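PDB 5AH0: lipase from Pelosinus fermentans, which hydrolyses poly(butylene adipate-co-terephthalate) and, as a zinc-binding member of the lipase family of alpha/beta hydrolases, probably cleaves the ester bonds of lipids. Local coordinates for residues Arg221-Ser225 with Ala226-Ser230; Arg299-Gln302 with Gly303-Ile306; Ile156-Ala160 with Ser161-Gly165. All coordinates share one frame; numbering follows the deposited sequence.

Contact 1 (Arg221-Ser225 with Ala226-Ser230)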
loop_
_atom_site.group_PDB
_atom_site.type_symbol
_atom_site.label_atom_id
_atom_site.label_comp_id
_atom_site.label_asym_id
_atom_site.label_seq_id
_atom_site.Cartn_x
_atom_site.Cartn_y
_atom_site.Cartn_z
ATOM N N ARG A 221 16.933 10.760 11.565
ATOM C CA ARG A 221 17.016 12.000 10.801
ATOM C C ARG A 221 15.792 12.150 9.892
ATOM O O ARG A 221 15.270 13.249 9.725
ATOM C CB ARG A 221 18.310 12.042 9.980
ATOM C CG ARG A 221 18.475 13.290 9.104
ATOM C CD ARG A 221 19.903 13.419 8.582
ATOM N NE ARG A 221 20.272 12.309 7.702
ATOM C CZ ARG A 221 20.035 12.268 6.391
ATOM N NH1 ARG A 221 19.436 13.286 5.783
ATOM N NH2 ARG A 221 20.413 11.208 5.686
ATOM N N VAL A 222 15.298 11.040 9.350
ATOM C CA VAL A 222 14.121 11.087 8.486
ATOM C C VAL A 222 12.860 11.561 9.207
ATOM O O VAL A 222 12.158 12.448 8.717
ATOM C CB VAL A 222 13.831 9.707 7.870
ATOM C CG1 VAL A 222 12.401 9.647 7.311
ATOM C CG2 VAL A 222 14.873 9.365 6.808
ATOM N N PHE A 223 12.587 10.986 10.376
ATOM C CA PHE A 223 11.330 11.247 11.084
ATOM C C PHE A 223 11.429 12.390 12.105
ATOM O O PHE A 223 10.453 12.727 12.779
ATOM C CB PHE A 223 10.844 9.958 11.748
ATOM C CG PHE A 223 10.457 8.893 10.761
ATOM C CD1 PHE A 223 9.206 8.908 10.159
ATOM C CD2 PHE A 223 11.356 7.909 10.398
ATOM C CE1 PHE A 223 8.851 7.946 9.238
ATOM C CE2 PHE A 223 11.006 6.938 9.473
ATOM C CZ PHE A 223 9.752 6.956 8.891
ATOM N N ASN A 224 12.606 12.988 12.215
ATOM C CA ASN A 224 12.759 14.202 13.004
ATOM C C ASN A 224 12.833 15.401 12.073
ATOM O O ASN A 224 13.181 16.502 12.484
ATOM C CB ASN A 224 14.000 14.137 13.895
ATOM C CG ASN A 224 13.926 13.018 14.916
ATOM O OD1 ASN A 224 12.986 12.212 14.919
ATOM N ND2 ASN A 224 14.928 12.952 15.782
ATOM N N SER A 225 12.525 15.167 10.804
ATOM C CA SER A 225 12.528 16.227 9.807
ATOM C C SER A 225 11.317 17.147 9.934
ATOM O O SER A 225 10.255 16.743 10.405
ATOM C CB SER A 225 12.578 15.632 8.406
ATOM O OG SER A 225 12.408 16.649 7.443
ATOM N N ALA A 226 11.485 18.385 9.495
ATOM C CA ALA A 226 10.417 19.367 9.559
ATOM C C ALA A 226 9.331 19.063 8.540
ATOM O O ALA A 226 8.197 19.517 8.676
ATOM C CB ALA A 226 10.973 20.769 9.335
ATOM N N ILE A 227 9.692 18.285 7.526
ATOM C CA ILE A 227 8.809 18.011 6.398
ATOM C C ILE A 227 7.450 17.463 6.824
ATOM O O ILE A 227 6.424 17.831 6.256
ATOM C CB ILE A 227 9.451 17.011 5.422
ATOM C CG1 ILE A 227 10.825 17.502 4.981
ATOM C CG2 ILE A 227 8.579 16.823 4.206
ATOM C CD1 ILE A 227 10.779 18.730 4.120
ATOM N N TRP A 228 7.450 16.606 7.841
ATOM C CA TRP A 228 6.241 15.912 8.263
ATOM C C TRP A 228 5.132 16.848 8.715
ATOM O O TRP A 228 3.949 16.559 8.521
ATOM C CB TRP A 228 6.579 14.935 9.382
ATOM C CG TRP A 228 7.581 13.951 8.931
ATOM C CD1 TRP A 228 8.917 13.961 9.192
ATOM C CD2 TRP A 228 7.343 12.818 8.092
ATOM N NE1 TRP A 228 9.525 12.887 8.582
ATOM C CE2 TRP A 228 8.579 12.173 7.900
ATOM C CE3 TRP A 228 6.198 12.277 7.498
ATOM C CZ2 TRP A 228 8.706 11.018 7.135
ATOM C CZ3 TRP A 228 6.325 11.128 6.744
ATOM C CH2 TRP A 228 7.574 10.515 6.562
ATOM N N ASN A 229 5.521 17.980 9.289
ATOM C CA ASN A 229 4.562 18.948 9.798
ATOM C C ASN A 229 4.233 20.037 8.786
ATOM O O ASN A 229 3.273 20.783 8.967
ATOM C CB ASN A 229 5.097 19.589 11.077
ATOM C CG ASN A 229 5.550 18.561 12.096
ATOM O OD1 ASN A 229 4.852 17.578 12.368
ATOM N ND2 ASN A 229 6.735 18.775 12.657
ATOM N N SER A 230 5.024 20.124 7.719
ATOM C CA SER A 230 4.922 21.240 6.771
ATOM C C SER A 230 4.205 20.878 5.468
ATOM O O SER A 230 3.571 21.729 4.846
ATOM C CB SER A 230 6.312 21.795 6.453
ATOM O OG SER A 230 7.086 20.847 5.751
#
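The indole N-H of W228 reaches back to the last turn of helix 215-223 and meets the carbonyl of V222. The bond from W228 NE1 to V222 O is 2.7 Å long and nearly straight at 175°, with the oxygen in the indole plane. V222 O also takes a weak bond from S225 N. Beside this bond, CD1 and CE1 of F223 each lie 3.7 Å from W228 CZ2. The two rings are nearly parallel, 12° apart, but slid so far that they barely overlap; F200 meets the F223 ring edge-to-face. V222 adds CG1 at 3.9 Å from W228 CZ2. S225 carries its OG anti to the backbone N (chi1 172°), leaning along the onward chain, and there its OG accepts from I227 N at 3.2 Å, a capping bond that suits a small hydroxyl residue. A phenylalanine in place of W228 would probably leave V222 O with the weak S225 bond as its mate within this stretch. The whole is a tight link from the C-terminal end of helix 215-223 to a short, weakly bonded helical turn about 227-230, with a serine capping bond at the start of the second.

Contact 2 (Arg299-Gln302 with Gly303-Ile306); sequences RNEQ and GRVI
This is a local contact at the surface, in the long loop between helix 288-294 and strand 334-336, where R299 and R304 stack across a turn. The guanidinium groups lie flat on one another with centres 3.8 Å apart and planes at 25°, while the two side chains cross at about a right angle. The acids around them probably offset the like charges: R299 NH1 pairs with D170 and R304 NH2 with D242, and E301 OE1 reaches the edge of the R304 group in a long salt bridge. R299 runs extended and then bends at its third torsion (70°), which swings NH2 over to the backbone of V305. There R299 NH2 donates to V305 O at 2.6 Å, on a lone pair in the carbonyl plane, although the N-H is bent to 134°. Farther along, I306 lies against N300 and E301, with CG1 3.3 Å from N300 OD1 and CD1 3.6 Å from E301 O. G303 takes a positive phi, where a CB would jam against the carbonyl oxygen of Q302. Glycine in the third place is the classic choice for a type II beta turn, and E301-R304 is one.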
loop_
_atom_site.group_PDB
_atom_site.type_symbol
_atom_site.label_atom_id
_atom_site.label_comp_id
_atom_site.label_asym_id
_atom_site.label_seq_id
_atom_site.Cartn_x
_atom_site.Cartn_y
_atom_site.Cartn_z
ATOM N N ARG A 299 -12.583 10.156 19.344
ATOM C CA ARG A 299 -12.511 11.588 19.099
ATOM C C ARG A 299 -13.826 12.135 18.587
ATOM O O ARG A 299 -14.403 11.610 17.632
ATOM C CB ARG A 299 -11.408 11.903 18.095
ATOM C CG ARG A 299 -11.166 13.365 17.898
ATOM C CD ARG A 299 -10.213 13.572 16.766
ATOM N NE ARG A 299 -10.825 13.229 15.494
ATOM C CZ ARG A 299 -10.232 12.502 14.550
ATOM N NH1 ARG A 299 -9.010 12.021 14.749
ATOM N NH2 ARG A 299 -10.866 12.250 13.413
ATOM N N ASN A 300 -14.279 13.212 19.217
ATOM C CA ASN A 300 -15.542 13.838 18.867
ATOM C C ASN A 300 -15.315 15.320 18.633
ATOM O O ASN A 300 -15.735 16.149 19.436
ATOM C CB ASN A 300 -16.577 13.631 19.972
ATOM C CG ASN A 300 -17.987 13.907 19.506
ATOM O OD1 ASN A 300 -18.297 13.766 18.323
ATOM N ND2 ASN A 300 -18.847 14.334 20.428
ATOM N N GLU A 301 -14.605 15.647 17.561
ATOM C CA GLU A 301 -14.334 17.041 17.253
ATOM C C GLU A 301 -15.053 17.457 15.985
ATOM O O GLU A 301 -15.259 16.658 15.072
ATOM C CB GLU A 301 -12.831 17.283 17.121
ATOM C CG GLU A 301 -12.078 17.000 18.406
ATOM C CD GLU A 301 -10.570 16.976 18.220
ATOM O OE1 GLU A 301 -10.094 17.407 17.145
ATOM O OE2 GLU A 301 -9.865 16.509 19.146
ATOM N N GLN A 302 -15.426 18.723 15.932
ATOM C CA GLN A 302 -16.127 19.245 14.774
ATOM C C GLN A 302 -15.148 19.465 13.619
ATOM O O GLN A 302 -14.012 19.898 13.823
ATOM C CB GLN A 302 -16.881 20.518 15.169
ATOM C CG GLN A 302 -16.047 21.525 15.942
ATOM C CD GLN A 302 -16.861 22.728 16.405
ATOM O OE1 GLN A 302 -18.054 22.834 16.107
ATOM N NE2 GLN A 302 -16.222 23.633 17.146
ATOM N N GLY A 303 -15.569 19.091 12.415
ATOM C CA GLY A 303 -14.742 19.256 11.234
ATOM C C GLY A 303 -13.910 18.031 10.880
ATOM O O GLY A 303 -13.483 17.881 9.736
ATOM N N ARG A 304 -13.686 17.144 11.847
ATOM C CA ARG A 304 -12.948 15.912 11.573
ATOM C C ARG A 304 -13.869 14.702 11.661
ATOM O O ARG A 304 -14.945 14.782 12.250
ATOM C CB ARG A 304 -11.776 15.741 12.543
ATOM C CG ARG A 304 -10.632 16.715 12.321
ATOM C CD ARG A 304 -9.537 16.508 13.351
ATOM N NE ARG A 304 -8.448 15.675 12.849
ATOM C CZ ARG A 304 -7.577 15.050 13.634
ATOM N NH1 ARG A 304 -7.684 15.165 14.950
ATOM N NH2 ARG A 304 -6.606 14.305 13.111
ATOM N N VAL A 305 -13.441 13.587 11.079
ATOM C CA VAL A 305 -14.185 12.332 11.154
ATOM C C VAL A 305 -14.400 11.949 12.611
ATOM O O VAL A 305 -13.447 11.899 13.394
ATOM C CB VAL A 305 -13.438 11.205 10.424
ATOM C CG1 VAL A 305 -14.165 9.865 10.586
ATOM C CG2 VAL A 305 -13.256 11.560 8.958
ATOM N N ILE A 306 -15.650 11.686 12.979
ATOM C CA ILE A 306 -15.956 11.341 14.366
ATOM C C ILE A 306 -15.554 9.892 14.618
ATOM O O ILE A 306 -15.927 8.993 13.861
ATOM C CB ILE A 306 -17.450 11.550 14.724
ATOM C CG1 ILE A 306 -17.722 12.996 15.165
ATOM C CG2 ILE A 306 -17.852 10.643 15.878
ATOM C CD1 ILE A 306 -17.516 14.057 14.103
#

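Contact 3 (Ile156-Ala160 with Ser161-Gly165)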
loop_
_atom_site.group_PDB
_atom_site.type_symbol
_atom_site.label_atom_id
_atom_site.label_comp_id
_atom_site.label_asym_id
_atom_site.label_seq_id
_atom_site.Cartn_x
_atom_site.Cartn_y
_atom_site.Cartn_z
ATOM N N ILE A 156 -8.863 -5.116 -8.747
ATOM C CA ILE A 156 -8.119 -4.600 -7.627
ATOM C C ILE A 156 -8.518 -5.377 -6.378
ATOM O O ILE A 156 -9.696 -5.423 -6.008
ATOM C CB ILE A 156 -8.375 -3.095 -7.432
ATOM C CG1 ILE A 156 -7.642 -2.286 -8.505
ATOM C CG2 ILE A 156 -7.970 -2.644 -6.031
ATOM C CD1 ILE A 156 -7.670 -0.796 -8.239
ATOM N N THR A 157 -7.539 -6.011 -5.743
ATOM C CA THR A 157 -7.783 -6.664 -4.476
ATOM C C THR A 157 -7.006 -5.919 -3.419
ATOM O O THR A 157 -5.797 -5.744 -3.555
ATOM C CB THR A 157 -7.351 -8.125 -4.488
ATOM O OG1 THR A 157 -8.103 -8.835 -5.474
ATOM C CG2 THR A 157 -7.584 -8.773 -3.113
ATOM N N THR A 158 -7.689 -5.453 -2.378
ATOM C CA THR A 158 -6.987 -4.783 -1.297
ATOM C C THR A 158 -7.174 -5.559 -0.011
ATOM O O THR A 158 -8.231 -6.136 0.251
ATOM C CB THR A 158 -7.427 -3.316 -1.110
ATOM O OG1 THR A 158 -8.745 -3.270 -0.557
ATOM C CG2 THR A 158 -7.381 -2.567 -2.452
ATOM N N ILE A 159 -6.092 -5.632 0.750
ATOM C CA ILE A 159 -6.051 -6.418 1.961
ATOM C C ILE A 159 -5.598 -5.568 3.117
ATOM O O ILE A 159 -4.491 -5.022 3.083
ATOM C CB ILE A 159 -5.097 -7.595 1.816
ATOM C CG1 ILE A 159 -5.440 -8.390 0.557
ATOM C CG2 ILE A 159 -5.137 -8.471 3.082
ATOM C CD1 ILE A 159 -4.499 -9.539 0.299
ATOM N N ALA A 160 -6.453 -5.466 4.130
ATOM C CA ALA A 160 -6.185 -4.654 5.310
ATOM C C ALA A 160 -5.860 -3.214 4.949
ATOM O O ALA A 160 -4.977 -2.600 5.550
ATOM C CB ALA A 160 -5.039 -5.262 6.110
ATOM N N SER A 161 -6.586 -2.664 3.985
ATOM C CA SER A 161 -6.314 -1.304 3.535
ATOM C C SER A 161 -7.157 -0.252 4.249
ATOM O O SER A 161 -8.332 -0.480 4.523
ATOM C CB SER A 161 -6.530 -1.204 2.029
ATOM O OG SER A 161 -5.528 -1.938 1.358
ATOM N N PRO A 162 -6.550 0.911 4.539
ATOM C CA PRO A 162 -7.210 2.036 5.206
ATOM C C PRO A 162 -7.932 2.963 4.218
ATOM O O PRO A 162 -7.496 4.096 3.951
ATOM C CB PRO A 162 -6.046 2.764 5.882
ATOM C CG PRO A 162 -4.885 2.540 4.919
ATOM C CD PRO A 162 -5.116 1.166 4.308
ATOM N N HIS A 163 -9.054 2.491 3.696
ATOM C CA HIS A 163 -9.774 3.261 2.696
ATOM C C HIS A 163 -10.447 4.497 3.293
ATOM O O HIS A 163 -10.762 5.439 2.575
ATOM C CB HIS A 163 -10.799 2.374 2.004
ATOM C CG HIS A 163 -10.194 1.276 1.192
ATOM N ND1 HIS A 163 -9.497 1.513 0.026
ATOM C CD2 HIS A 163 -10.174 -0.065 1.376
ATOM C CE1 HIS A 163 -9.083 0.364 -0.479
ATOM N NE2 HIS A 163 -9.477 -0.608 0.323
ATOM N N ASP A 164 -10.652 4.496 4.604
ATOM C CA ASP A 164 -11.164 5.665 5.320
ATOM C C ASP A 164 -10.100 6.228 6.269
ATOM O O ASP A 164 -10.376 7.104 7.094
ATOM C CB ASP A 164 -12.425 5.295 6.100
ATOM C CG ASP A 164 -13.629 5.069 5.198
ATOM O OD1 ASP A 164 -13.705 5.698 4.119
ATOM O OD2 ASP A 164 -14.495 4.245 5.564
ATOM N N GLY A 165 -8.879 5.713 6.141
ATOM C CA GLY A 165 -7.769 6.132 6.976
ATOM C C GLY A 165 -7.613 5.276 8.225
ATOM O O GLY A 165 -8.363 4.316 8.410
#
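At the C-terminal end of strand 153-159, in the central parallel sheet of the alpha/beta-hydrolase fold, T158 on the strand and H163 on the following loop join across the bend at A160-P162. Loops at this end of the sheet commonly build the active site in the family, and S114, in the turn from strand 108-113 to helix 116-129 where such hydrolases have their nucleophile elbow, accepts through its carbonyl from S161 OG. The two side chains of T158 and H163 approach from opposite directions. T158 OG1 meets H163 NE2 at 2.9 Å, in the plane of the imidazole at its edge, and threonine suits the place because one branch bonds while the other packs. With chi1 at 71°, OG1 stands between the backbone N and the carbonyl carbon, which faces it to the ring. W346 meets the imidazole edge-to-face, and R121 makes a weak bond to ND1, so a buried polar ring has partners at both nitrogens. Between strand and loop the chain bends sharply: A160 sits in the left-handed helical region, and its small methyl fits against T264, D315 and H357. S161 packs against the threonine, its OG 3.4 Å from T158 CB. P162 centres an inverse gamma turn and starts a type I beta turn, closed where G165 N donates to P162 O at 3.1 Å; glycine fits there, since a CB would jam against the carbonyl oxygen of D164. Beside the OG1 bond, the other branch of T158 brings T158 CG2 to 3.9 Å from H163 CE1.

How the contacts relate
Contact 3 is buried near the centre of the chain, at the end of a sheet strand, whereas contacts 1 and 2 lie at the surface, one in a corner between helical segments and the other in a long loop. Their chemistry follows: a threonine hydroxyl bonded to an imidazole in the core, an indole on a backbone carbonyl at the helix end, and arginines balanced by acids in the loop. Contacts 2 and 3 share a neighbour in helix 241-250, which V305 touches and whose N248 binds H163 O; their nearest atoms are about 6 Å apart. Contact 1 stands farther off, its nearest atoms about 12 Å from contact 2 and about 14 Å from contact 3.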